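Local atomic coordinates of carbon monoxide oxidation system transcription regulator CooA-1 (Carboxydothermus hydrogenoformans, PDB entry 2FMY), a protein that probably senses carbon monoxide through a bound heme and, in response, binds DNA to activate transcription, as other regulators of the CRP family do for their own signals. Residues 26-31 and 94-99; 46-51 and 75-80; 167-172 and 200-205. All blocks are in the same frame, centred on the assembly; numbering follows the deposited sequence.

Contact 1: residues 26-31 and 94-99. With HEM (protoporphyrin IX containing Fe), chain E.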
loop_
_atom_site.group_PDB
_atom_site.type_symbol
_atom_site.label_atom_id
_atom_site.label_comp_id
_atom_site.label_asym_id
_atom_site.label_seq_id
_atom_site.Cartn_x
_atom_site.Cartn_y
_atom_site.Cartn_z
ATOM N N GLU A 26 21.752 -17.364 -9.887
ATOM C CA GLU A 26 20.713 -17.861 -8.997
ATOM C C GLU A 26 19.311 -17.670 -9.591
ATOM O O GLU A 26 18.324 -18.204 -9.068
ATOM C CB GLU A 26 20.813 -17.173 -7.643
ATOM C CG GLU A 26 22.184 -17.319 -6.995
ATOM C CD GLU A 26 22.114 -17.365 -5.487
ATOM O OE1 GLU A 26 20.985 -17.394 -4.943
ATOM O OE2 GLU A 26 23.188 -17.394 -4.849
ATOM N N PHE A 27 19.244 -16.914 -10.684
ATOM C CA PHE A 27 18.000 -16.645 -11.397
ATOM C C PHE A 27 17.957 -17.416 -12.708
ATOM O O PHE A 27 18.991 -17.618 -13.352
ATOM C CB PHE A 27 17.876 -15.148 -11.696
ATOM C CG PHE A 27 17.753 -14.285 -10.468
ATOM C CD1 PHE A 27 18.887 -13.878 -9.766
ATOM C CD2 PHE A 27 16.502 -13.863 -10.025
ATOM C CE1 PHE A 27 18.775 -13.075 -8.629
ATOM C CE2 PHE A 27 16.378 -13.063 -8.898
ATOM C CZ PHE A 27 17.517 -12.669 -8.197
ATOM N N ARG A 28 16.757 -17.846 -13.095
ATOM C CA ARG A 28 16.516 -18.370 -14.432
ATOM C C ARG A 28 15.760 -17.315 -15.239
ATOM O O ARG A 28 15.153 -16.411 -14.662
ATOM C CB ARG A 28 15.734 -19.686 -14.375
ATOM C CG ARG A 28 16.500 -20.837 -13.735
ATOM C CD ARG A 28 15.561 -21.965 -13.315
ATOM N NE ARG A 28 15.436 -23.027 -14.315
ATOM C CZ ARG A 28 14.420 -23.891 -14.365
ATOM N NH1 ARG A 28 13.424 -23.813 -13.482
ATOM N NH2 ARG A 28 14.389 -24.831 -15.302
ATOM N N GLU A 29 15.816 -17.428 -16.562
ATOM C CA GLU A 29 15.141 -16.498 -17.469
ATOM C C GLU A 29 13.854 -17.077 -18.036
ATOM O O GLU A 29 13.793 -18.257 -18.365
ATOM C CB GLU A 29 16.055 -16.126 -18.635
ATOM C CG GLU A 29 16.903 -14.900 -18.397
ATOM C CD GLU A 29 17.655 -14.437 -19.631
ATOM O OE1 GLU A 29 18.659 -13.720 -19.455
ATOM O OE2 GLU A 29 17.258 -14.784 -20.767
ATOM N N GLN A 30 12.828 -16.240 -18.144
ATOM C CA GLN A 30 11.622 -16.596 -18.891
ATOM C C GLN A 30 11.157 -15.420 -19.737
ATOM O O GLN A 30 11.158 -14.282 -19.284
ATOM C CB GLN A 30 10.497 -17.084 -17.974
ATOM C CG GLN A 30 9.454 -17.953 -18.694
ATOM C CD GLN A 30 8.540 -18.723 -17.740
ATOM O OE1 GLN A 30 8.932 -19.080 -16.625
ATOM N NE2 GLN A 30 7.311 -18.991 -18.188
ATOM N N ARG A 31 10.792 -15.707 -20.980
ATOM C CA ARG A 31 10.263 -14.696 -21.880
ATOM C C ARG A 31 8.738 -14.753 -21.887
ATOM O O ARG A 31 8.147 -15.822 -21.716
ATOM C CB ARG A 31 10.824 -14.886 -23.294
ATOM C CG ARG A 31 12.316 -14.611 -23.405
ATOM C CD ARG A 31 12.767 -14.651 -24.861
ATOM N NE ARG A 31 14.135 -14.156 -25.034
ATOM C CZ ARG A 31 14.710 -13.921 -26.213
ATOM N NH1 ARG A 31 14.044 -14.132 -27.344
ATOM N NH2 ARG A 31 15.957 -13.469 -26.261
ATOM N N ILE A 94 12.025 -11.855 -17.928
ATOM C CA ILE A 94 12.237 -11.764 -16.485
ATOM C C ILE A 94 13.319 -12.744 -16.030
ATOM O O ILE A 94 13.600 -13.740 -16.708
ATOM C CB ILE A 94 10.925 -11.991 -15.654
ATOM C CG1 ILE A 94 10.511 -13.471 -15.666
ATOM C CG2 ILE A 94 9.817 -11.035 -16.109
ATOM C CD1 ILE A 94 9.392 -13.832 -14.726
ATOM N N LEU A 95 13.919 -12.421 -14.885
ATOM C CA LEU A 95 14.842 -13.272 -14.159
ATOM C C LEU A 95 14.156 -13.631 -12.851
ATOM O O LEU A 95 13.807 -12.739 -12.079
ATOM C CB LEU A 95 16.134 -12.502 -13.859
ATOM C CG LEU A 95 17.111 -12.211 -15.005
ATOM C CD1 LEU A 95 17.999 -11.015 -14.689
ATOM C CD2 LEU A 95 17.944 -13.446 -15.326
ATOM N N TYR A 96 13.944 -14.923 -12.608
ATOM C CA TYR A 96 13.187 -15.375 -11.443
ATOM C C TYR A 96 13.968 -16.398 -10.618
ATOM O O TYR A 96 14.709 -17.209 -11.163
ATOM C CB TYR A 96 11.826 -15.961 -11.859
ATOM C CG TYR A 96 11.892 -17.278 -12.631
ATOM C CD1 TYR A 96 11.734 -18.512 -11.983
ATOM C CD2 TYR A 96 12.106 -17.288 -14.008
ATOM C CE1 TYR A 96 11.783 -19.731 -12.703
ATOM C CE2 TYR A 96 12.172 -18.488 -14.729
ATOM C CZ TYR A 96 12.004 -19.700 -14.072
ATOM O OH TYR A 96 12.062 -20.865 -14.808
ATOM N N THR A 97 13.768 -16.352 -9.305
ATOM C CA THR A 97 14.334 -17.325 -8.387
ATOM C C THR A 97 13.287 -17.657 -7.331
ATOM O O THR A 97 12.385 -16.863 -7.080
ATOM C CB THR A 97 15.639 -16.777 -7.706
ATOM O OG1 THR A 97 16.366 -17.849 -7.092
ATOM C CG2 THR A 97 15.314 -15.716 -6.670
ATOM N N ASP A 98 13.403 -18.831 -6.719
ATOM C CA ASP A 98 12.557 -19.174 -5.597
ATOM C C ASP A 98 12.804 -18.190 -4.458
ATOM O O ASP A 98 13.936 -17.777 -4.233
ATOM C CB ASP A 98 12.846 -20.603 -5.132
ATOM C CG ASP A 98 11.707 -21.192 -4.311
ATOM O OD1 ASP A 98 11.560 -20.828 -3.122
ATOM O OD2 ASP A 98 10.964 -22.042 -4.854
ATOM N N ILE A 99 11.743 -17.822 -3.746
ATOM C CA ILE A 99 11.837 -16.925 -2.589
ATOM C C ILE A 99 12.883 -17.377 -1.533
ATOM O O ILE A 99 13.456 -16.544 -0.826
ATOM C CB ILE A 99 10.428 -16.745 -1.922
ATOM C CG1 ILE A 99 10.416 -15.571 -0.934
ATOM C CG2 ILE A 99 9.935 -18.063 -1.266
ATOM C CD1 ILE A 99 9.096 -15.381 -0.211
HETATM C CHA HEM E . 3.563 -10.554 1.642
HETATM C CHB HEM E . 7.729 -12.718 2.850
HETATM C CHC HEM E . 9.865 -10.681 -1.027
HETATM C CHD HEM E . 5.992 -7.800 -1.618
HETATM C C1A HEM E . 4.480 -11.369 2.276
HETATM C C2A HEM E . 4.200 -12.319 3.347
HETATM C C3A HEM E . 5.353 -12.921 3.695
HETATM C C4A HEM E . 6.398 -12.377 2.840
HETATM C CMA HEM E . 5.532 -14.014 4.793
HETATM C CAA HEM E . 2.809 -12.550 3.989
HETATM C CBA HEM E . 2.761 -11.607 5.191
HETATM C CGA HEM E . 1.586 -11.864 6.104
HETATM O O1A HEM E . 1.443 -13.002 6.637
HETATM O O2A HEM E . 0.790 -10.917 6.312
HETATM C C1B HEM E . 8.684 -12.322 1.935
HETATM C C2B HEM E . 10.089 -12.658 1.986
HETATM C C3B HEM E . 10.687 -12.099 0.912
HETATM C C4B HEM E . 9.676 -11.387 0.147
HETATM C CMB HEM E . 10.727 -13.514 3.108
HETATM C CAB HEM E . 12.178 -12.148 0.524
HETATM C CBB HEM E . 12.969 -13.170 0.844
HETATM C C1C HEM E . 9.010 -9.745 -1.568
HETATM C C2C HEM E . 9.210 -8.941 -2.762
HETATM C C3C HEM E . 8.138 -8.136 -2.915
HETATM C C4C HEM E . 7.218 -8.405 -1.826
HETATM C CMC HEM E . 10.445 -9.016 -3.690
HETATM C CAC HEM E . 7.878 -7.105 -4.040
HETATM C CBC HEM E . 8.682 -6.042 -4.173
HETATM C C1D HEM E . 4.952 -8.280 -0.844
HETATM C C2D HEM E . 3.590 -7.770 -0.825
HETATM C C3D HEM E . 2.844 -8.628 0.201
HETATM C C4D HEM E . 3.807 -9.578 0.692
HETATM C CMD HEM E . 3.015 -6.597 -1.643
HETATM C CAD HEM E . 1.356 -8.513 0.589
HETATM C CBD HEM E . 0.628 -9.310 -0.478
HETATM C CGD HEM E . -0.868 -9.174 -0.379
HETATM O O1D HEM E . -1.559 -9.512 -1.361
HETATM O O2D HEM E . -1.374 -8.746 0.685
HETATM N NA HEM E . 5.829 -11.440 1.997
HETATM N NB HEM E . 8.470 -11.552 0.802
HETATM N NC HEM E . 7.786 -9.392 -1.039
HETATM N ND HEM E . 5.022 -9.333 0.064
HETATM FE FE HEM E . 6.701 -10.441 0.398
#
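Just before strand 28-31 begins, Phe27 packs tightly on Leu95, CB to CB at 3.8 Å and with their side chains crossing at about a right angle. One face of the Phe27 ring is taken by Thr97, whose CB sits 4.2 Å from the ring centroid in a CH-pi contact. Thr97 swings OG1 to the side opposite its own N (chi1 -165°), which brings the hydroxyl to Glu26 O for a 2.8 Å bond from above the carbonyl plane. Ile105 of helix 99-108 packs on Phe27 as well. Beside Leu95, Glu29 lays its CG along CD2, pointing the same way, and its OE1 forms a salt bridge with Lys52.

On the other face Arg28 CB lies over the Tyr96 ring, 4.1 Å from its centroid. The looser, solvent side begins at the outer ends of Arg28, Glu29 and Gln30: the guanidinium sets one face toward Tyr96 OH, its plane turned 52° from the ring, and Gln30 crosses the ring at a slant, OE1 3.8 Å from Tyr96 CE2. Two pairs of backbone bonds, Arg28 with Tyr96 and Gln30 with Ile94, hold the register. This is the edge of a sheet in the jelly-roll beta fold of cyclic nucleotide-binding domains.

Contact 2: residues 46-51 and 75-80. With HEM (protoporphyrin IX containing Fe), chain E.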
loop_
_atom_site.group_PDB
_atom_site.type_symbol
_atom_site.label_atom_id
_atom_site.label_comp_id
_atom_site.label_asym_id
_atom_site.label_seq_id
_atom_site.Cartn_x
_atom_site.Cartn_y
_atom_site.Cartn_z
ATOM N N ASN A 46 6.171 -19.753 -5.172
ATOM C CA ASN A 46 6.492 -18.496 -4.534
ATOM C C ASN A 46 7.858 -17.988 -5.021
ATOM O O ASN A 46 8.920 -18.440 -4.554
ATOM C CB ASN A 46 6.438 -18.625 -3.014
ATOM C CG ASN A 46 6.409 -17.275 -2.318
ATOM O OD1 ASN A 46 6.818 -16.261 -2.888
ATOM N ND2 ASN A 46 5.927 -17.256 -1.081
ATOM N N LEU A 47 7.807 -17.044 -5.960
ATOM C CA LEU A 47 8.988 -16.588 -6.670
ATOM C C LEU A 47 9.234 -15.104 -6.486
ATOM O O LEU A 47 8.306 -14.326 -6.250
ATOM C CB LEU A 47 8.878 -16.904 -8.177
ATOM C CG LEU A 47 8.562 -18.343 -8.602
ATOM C CD1 LEU A 47 8.208 -18.417 -10.083
ATOM C CD2 LEU A 47 9.708 -19.303 -8.260
ATOM N N VAL A 48 10.507 -14.729 -6.584
ATOM C CA VAL A 48 10.881 -13.337 -6.723
ATOM C C VAL A 48 11.477 -13.176 -8.109
ATOM O O VAL A 48 12.233 -14.033 -8.574
ATOM C CB VAL A 48 11.837 -12.868 -5.595
ATOM C CG1 VAL A 48 12.360 -11.440 -5.862
ATOM C CG2 VAL A 48 11.114 -12.930 -4.246
ATOM N N PHE A 49 11.097 -12.100 -8.790
ATOM C CA PHE A 49 11.575 -11.865 -10.145
ATOM C C PHE A 49 12.051 -10.441 -10.376
ATOM O O PHE A 49 11.696 -9.517 -9.645
ATOM C CB PHE A 49 10.530 -12.293 -11.193
ATOM C CG PHE A 49 9.302 -11.390 -11.276
ATOM C CD1 PHE A 49 9.285 -10.289 -12.128
ATOM C CD2 PHE A 49 8.147 -11.690 -10.558
ATOM C CE1 PHE A 49 8.155 -9.476 -12.235
ATOM C CE2 PHE A 49 7.000 -10.894 -10.664
ATOM C CZ PHE A 49 7.004 -9.783 -11.497
ATOM N N LEU A 50 12.894 -10.299 -11.390
ATOM C CA LEU A 50 13.462 -9.030 -11.808
ATOM C C LEU A 50 13.122 -8.892 -13.284
ATOM O O LEU A 50 13.289 -9.853 -14.047
ATOM C CB LEU A 50 14.985 -9.086 -11.606
ATOM C CG LEU A 50 15.942 -7.976 -12.047
ATOM C CD1 LEU A 50 15.627 -6.660 -11.375
ATOM C CD2 LEU A 50 17.360 -8.393 -11.708
ATOM N N VAL A 51 12.612 -7.722 -13.678
ATOM C CA VAL A 51 12.373 -7.432 -15.086
ATOM C C VAL A 51 13.729 -7.152 -15.707
ATOM O O VAL A 51 14.421 -6.214 -15.294
ATOM C CB VAL A 51 11.439 -6.215 -15.306
ATOM C CG1 VAL A 51 11.277 -5.920 -16.808
ATOM C CG2 VAL A 51 10.082 -6.437 -14.631
ATOM N N GLY A 75 14.904 -3.641 -14.363
ATOM C CA GLY A 75 15.609 -3.412 -13.105
ATOM C C GLY A 75 14.720 -3.485 -11.877
ATOM O O GLY A 75 15.214 -3.477 -10.741
ATOM N N ASP A 76 13.412 -3.575 -12.094
ATOM C CA ASP A 76 12.458 -3.636 -10.988
ATOM C C ASP A 76 12.192 -5.049 -10.493
ATOM O O ASP A 76 12.060 -5.975 -11.284
ATOM C CB ASP A 76 11.134 -2.965 -11.368
ATOM C CG ASP A 76 11.228 -1.448 -11.393
ATOM O OD1 ASP A 76 12.110 -0.867 -10.726
ATOM O OD2 ASP A 76 10.401 -0.832 -12.095
ATOM N N ILE A 77 12.070 -5.171 -9.176
ATOM C CA ILE A 77 11.787 -6.425 -8.482
ATOM C C ILE A 77 10.298 -6.520 -8.135
ATOM O O ILE A 77 9.679 -5.536 -7.748
ATOM C CB ILE A 77 12.601 -6.528 -7.151
ATOM C CG1 ILE A 77 14.113 -6.625 -7.401
ATOM C CG2 ILE A 77 12.144 -7.692 -6.295
ATOM C CD1 ILE A 77 14.602 -7.967 -7.971
ATOM N N PHE A 78 9.729 -7.711 -8.288
ATOM C CA PHE A 78 8.426 -8.010 -7.705
ATOM C C PHE A 78 8.361 -9.493 -7.347
ATOM O O PHE A 78 9.372 -10.182 -7.409
ATOM C CB PHE A 78 7.258 -7.546 -8.606
ATOM C CG PHE A 78 6.000 -7.218 -7.832
ATOM C CD1 PHE A 78 6.014 -6.240 -6.831
ATOM C CD2 PHE A 78 4.814 -7.905 -8.078
ATOM C CE1 PHE A 78 4.871 -5.971 -6.093
ATOM C CE2 PHE A 78 3.672 -7.632 -7.350
ATOM C CZ PHE A 78 3.696 -6.665 -6.360
ATOM N N CYS A 79 7.192 -9.971 -6.945
ATOM C CA CYS A 79 7.039 -11.353 -6.482
ATOM C C CYS A 79 5.703 -11.946 -6.907
ATOM O O CYS A 79 4.862 -11.262 -7.501
ATOM C CB CYS A 79 7.158 -11.416 -4.964
ATOM S SG CYS A 79 5.743 -10.674 -4.129
ATOM N N THR A 80 5.514 -13.221 -6.585
ATOM C CA THR A 80 4.317 -13.932 -6.972
ATOM C C THR A 80 3.388 -14.202 -5.786
ATOM O O THR A 80 2.452 -14.970 -5.919
ATOM C CB THR A 80 4.660 -15.279 -7.660
ATOM O OG1 THR A 80 5.218 -16.179 -6.700
ATOM C CG2 THR A 80 5.663 -15.084 -8.791
HETATM C CHA HEM E . 3.563 -10.554 1.642
HETATM C CHB HEM E . 7.729 -12.718 2.850
HETATM C CHC HEM E . 9.865 -10.681 -1.027
HETATM C CHD HEM E . 5.992 -7.800 -1.618
HETATM C C1A HEM E . 4.480 -11.369 2.276
HETATM C C2A HEM E . 4.200 -12.319 3.347
HETATM C C3A HEM E . 5.353 -12.921 3.695
HETATM C C4A HEM E . 6.398 -12.377 2.840
HETATM C CMA HEM E . 5.532 -14.014 4.793
HETATM C CAA HEM E . 2.809 -12.550 3.989
HETATM C CBA HEM E . 2.761 -11.607 5.191
HETATM C CGA HEM E . 1.586 -11.864 6.104
HETATM O O1A HEM E . 1.443 -13.002 6.637
HETATM O O2A HEM E . 0.790 -10.917 6.312
HETATM C C1B HEM E . 8.684 -12.322 1.935
HETATM C C2B HEM E . 10.089 -12.658 1.986
HETATM C C3B HEM E . 10.687 -12.099 0.912
HETATM C C4B HEM E . 9.676 -11.387 0.147
HETATM C CMB HEM E . 10.727 -13.514 3.108
HETATM C CAB HEM E . 12.178 -12.148 0.524
HETATM C CBB HEM E . 12.969 -13.170 0.844
HETATM C C1C HEM E . 9.010 -9.745 -1.568
HETATM C C2C HEM E . 9.210 -8.941 -2.762
HETATM C C3C HEM E . 8.138 -8.136 -2.915
HETATM C C4C HEM E . 7.218 -8.405 -1.826
HETATM C CMC HEM E . 10.445 -9.016 -3.690
HETATM C CAC HEM E . 7.878 -7.105 -4.040
HETATM C CBC HEM E . 8.682 -6.042 -4.173
HETATM C C1D HEM E . 4.952 -8.280 -0.844
HETATM C C2D HEM E . 3.590 -7.770 -0.825
HETATM C C3D HEM E . 2.844 -8.628 0.201
HETATM C C4D HEM E . 3.807 -9.578 0.692
HETATM C CMD HEM E . 3.015 -6.597 -1.643
HETATM C CAD HEM E . 1.356 -8.513 0.589
HETATM C CBD HEM E . 0.628 -9.310 -0.478
HETATM C CGD HEM E . -0.868 -9.174 -0.379
HETATM O O1D HEM E . -1.559 -9.512 -1.361
HETATM O O2D HEM E . -1.374 -8.746 0.685
HETATM N NA HEM E . 5.829 -11.440 1.997
HETATM N NB HEM E . 8.470 -11.552 0.802
HETATM N NC HEM E . 7.786 -9.392 -1.039
HETATM N ND HEM E . 5.022 -9.333 0.064
HETATM FE FE HEM E . 6.701 -10.441 0.398
#
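Strands 47-51 and 77-79 run antiparallel with their axes 4.7 Å apart, Phe49 and Phe78 forming the hydrogen-bonded pair between the non-hydrogen-bonded pairs Val48-Cys79 and Leu50-Ile77. Beyond Ile77 the ladder continues through Val51 N to Asp76 O and Gly75 N to Val51 O. At the other end Thr80 bonds Leu47 twice: its N donates to Leu47 O in a more bent bond, and its OG1, set between its own backbone N and carbonyl carbon (chi1 69°), accepts from Leu47 N at 2.8 Å in a nearly straight one. Thr80 OG1 also hydrogen-bonds to Arg45 O.

Phe49 and Phe78 leave the same face of the sheet side by side. Phe49 CZ touches Phe78 CB at 3.7 Å and lies at the edge of the Phe78 ring, while one face of the Phe49 ring rests against the Phe78 backbone. The Phe78 ring reaches the heme, its CD1 3.5 Å from the vinyl carbon CAC.

On the opposite face Val48, Cys79 and Ile77 also meet the heme. Val48 CG1 and Ile77 CG2 touch at 3.8 Å and both press on the methyl CMC, Ile77 CG2 at 3.4 Å. Cys79 SG comes to the same pyrrole, 3.6 Å from C4C. Leu50 CD1 meets Ile77 CD1 farther along, where Leu11 of helix 11-14 packs on both residues. Asp76 forms a salt bridge with Lys118 of helix 111-135. Two neighbouring strands thus supply one wall of the heme pocket in a cyclic nucleotide-binding-type beta domain.

Contact 3: residues 167-172 and 200-205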
loop_
_atom_site.group_PDB
_atom_site.type_symbol
_atom_site.label_atom_id
_atom_site.label_comp_id
_atom_site.label_asym_id
_atom_site.label_seq_id
_atom_site.Cartn_x
_atom_site.Cartn_y
_atom_site.Cartn_z
ATOM N N GLY A 167 -12.247 30.952 -9.624
ATOM C CA GLY A 167 -13.160 32.005 -9.184
ATOM C C GLY A 167 -13.799 31.710 -7.840
ATOM O O GLY A 167 -14.546 32.529 -7.309
ATOM N N LEU A 168 -13.496 30.533 -7.298
ATOM C CA LEU A 168 -14.078 30.049 -6.049
ATOM C C LEU A 168 -12.973 29.480 -5.168
ATOM O O LEU A 168 -11.997 28.920 -5.678
ATOM C CB LEU A 168 -15.141 28.971 -6.331
ATOM C CG LEU A 168 -16.363 29.361 -7.184
ATOM C CD1 LEU A 168 -17.241 28.152 -7.484
ATOM C CD2 LEU A 168 -17.181 30.465 -6.539
ATOM N N ASN A 169 -13.108 29.662 -3.855
ATOM C CA ASN A 169 -12.207 29.016 -2.901
ATOM C C ASN A 169 -12.695 27.593 -2.589
ATOM O O ASN A 169 -13.736 27.174 -3.102
ATOM C CB ASN A 169 -11.967 29.887 -1.648
ATOM C CG ASN A 169 -13.189 29.996 -0.734
ATOM O OD1 ASN A 169 -14.046 29.109 -0.687
ATOM N ND2 ASN A 169 -13.250 31.084 0.024
ATOM N N THR A 170 -11.946 26.851 -1.777
ATOM C CA THR A 170 -12.211 25.419 -1.555
ATOM C C THR A 170 -13.595 25.160 -0.958
ATOM O O THR A 170 -14.286 24.233 -1.385
ATOM C CB THR A 170 -11.104 24.758 -0.696
ATOM O OG1 THR A 170 -9.821 25.083 -1.254
ATOM C CG2 THR A 170 -11.259 23.230 -0.667
ATOM N N GLU A 171 -14.005 25.987 0.007
ATOM C CA GLU A 171 -15.350 25.901 0.588
ATOM C C GLU A 171 -16.463 26.150 -0.435
ATOM O O GLU A 171 -17.466 25.429 -0.457
ATOM C CB GLU A 171 -15.514 26.865 1.773
ATOM C CG GLU A 171 -15.310 26.232 3.152
ATOM C CD GLU A 171 -16.394 25.214 3.543
ATOM O OE1 GLU A 171 -17.389 25.039 2.798
ATOM O OE2 GLU A 171 -16.244 24.580 4.615
ATOM N N GLU A 172 -16.284 27.172 -1.270
ATOM C CA GLU A 172 -17.284 27.527 -2.272
ATOM C C GLU A 172 -17.432 26.442 -3.345
ATOM O O GLU A 172 -18.556 26.152 -3.781
ATOM C CB GLU A 172 -16.966 28.882 -2.904
ATOM C CG GLU A 172 -17.317 30.077 -2.024
ATOM C CD GLU A 172 -16.620 31.360 -2.449
ATOM O OE1 GLU A 172 -15.572 31.288 -3.116
ATOM O OE2 GLU A 172 -17.116 32.449 -2.102
ATOM N N VAL A 200 -1.817 26.545 -6.795
ATOM C CA VAL A 200 -1.149 27.814 -6.489
ATOM C C VAL A 200 -1.710 28.412 -5.193
ATOM O O VAL A 200 -0.966 28.902 -4.344
ATOM C CB VAL A 200 -1.267 28.843 -7.655
ATOM C CG1 VAL A 200 -0.541 30.145 -7.316
ATOM C CG2 VAL A 200 -0.731 28.264 -8.963
ATOM N N ASN A 201 -3.035 28.379 -5.074
ATOM C CA ASN A 201 -3.755 28.760 -3.855
ATOM C C ASN A 201 -5.135 28.112 -3.945
ATOM O O ASN A 201 -5.320 27.172 -4.725
ATOM C CB ASN A 201 -3.838 30.289 -3.711
ATOM C CG ASN A 201 -4.277 30.979 -4.990
ATOM O OD1 ASN A 201 -5.279 30.603 -5.600
ATOM N ND2 ASN A 201 -3.529 31.990 -5.407
ATOM N N GLN A 202 -6.106 28.612 -3.183
ATOM C CA GLN A 202 -7.449 28.017 -3.182
ATOM C C GLN A 202 -8.224 28.236 -4.481
ATOM O O GLN A 202 -9.166 27.491 -4.772
ATOM C CB GLN A 202 -8.263 28.523 -1.998
ATOM C CG GLN A 202 -7.727 28.057 -0.644
ATOM C CD GLN A 202 -8.739 28.217 0.455
ATOM O OE1 GLN A 202 -9.874 27.759 0.336
ATOM N NE2 GLN A 202 -8.333 28.859 1.544
ATOM N N ARG A 203 -7.802 29.227 -5.269
ATOM C CA ARG A 203 -8.557 29.696 -6.439
ATOM C C ARG A 203 -7.846 29.487 -7.772
ATOM O O ARG A 203 -8.463 29.612 -8.830
ATOM C CB ARG A 203 -8.865 31.186 -6.288
ATOM C CG ARG A 203 -9.829 31.518 -5.175
ATOM C CD ARG A 203 -10.299 32.963 -5.287
ATOM N NE ARG A 203 -11.426 33.243 -4.391
ATOM C CZ ARG A 203 -11.315 33.371 -3.071
ATOM N NH1 ARG A 203 -10.128 33.237 -2.491
ATOM N NH2 ARG A 203 -12.385 33.626 -2.327
ATOM N N THR A 204 -6.553 29.189 -7.721
ATOM C CA THR A 204 -5.722 29.131 -8.921
ATOM C C THR A 204 -4.995 27.805 -8.998
ATOM O O THR A 204 -4.365 27.381 -8.037
ATOM C CB THR A 204 -4.704 30.300 -8.945
ATOM O OG1 THR A 204 -5.400 31.541 -8.788
ATOM C CG2 THR A 204 -3.923 30.338 -10.257
ATOM N N LEU A 205 -5.113 27.139 -10.139
ATOM C CA LEU A 205 -4.450 25.867 -10.352
ATOM C C LEU A 205 -3.596 25.955 -11.589
ATOM O O LEU A 205 -3.931 26.680 -12.516
ATOM C CB LEU A 205 -5.466 24.727 -10.557
ATOM C CG LEU A 205 -6.601 24.490 -9.550
ATOM C CD1 LEU A 205 -7.422 23.250 -9.963
ATOM C CD2 LEU A 205 -6.082 24.371 -8.103
HETATM O O HOH W 1 -9.824 32.306 -9.655
HETATM O O HOH W 2 -9.112 25.006 -4.028
HETATM O O HOH W 3 -12.003 27.619 1.686
#
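Gln202 and Thr170 cross at about a right angle, and the Gln202 amide oxygen faces the first turn of helix 170-177. OE1 accepts from Thr170 N at 3.1 Å, in its own carbonyl plane and on a lone pair. Thr170 OG1 lies at the same distance from OE1, and a water links this hydroxyl to Gln202 O. Another water, donating to OE1, accepts from Glu171 N, so the amide oxygen serves two successive N-H groups, one directly and one through water.

Asn169 lies alongside both Gln202 and Arg203. Its amide is turned 32° from that of Gln202 and 63° from the guanidinium, and its CB sits over one face of the Arg203 guanidinium, toward the rim, 3.8 Å from Arg203 CZ. The Arg203 chain, extended from CG to NE, runs past Leu168, with CG 3.4 Å from Leu168 O. Because Asn169 CG stands between its backbone N and carbonyl carbon (chi1 70°), OD1 can accept from Glu172 N; Glu172 OE1 accepts in turn from Asn169 N, on its anti lone pair, completing a capping box. The Glu172 carboxylate is almost perpendicular to the guanidinium, with OE1 4.0 Å from Arg203 NH2 and well out of its plane. The pair can therefore attract only as charges, while the Gln202 amide and bridging waters provide the directed bonds between the wing turn and the start of the helix.

Overall arrangement
Contacts 1 and 2 belong to one antiparallel sheet with strand order 28-32, 92-98, 47-53, 77-79, and their centres are about 8 Å apart. Contact 2 is nested inside the chain loop closed by contact 1, and the central strands 92-98 and 47-53 join them through probable backbone hydrogen bonds, Leu95 with Leu50 and Thr97 with Val48. Both touch the same heme, contact 1 through Ile99. Contact 3 follows later in the chain, in the Crp-like helix-turn-helix domain, its centre about 51 Å from that of contact 1 and about 44 Å from that of contact 2. Communication between the heme-side sheet and the probable DNA-binding domain would thus have to run through other parts of the protein.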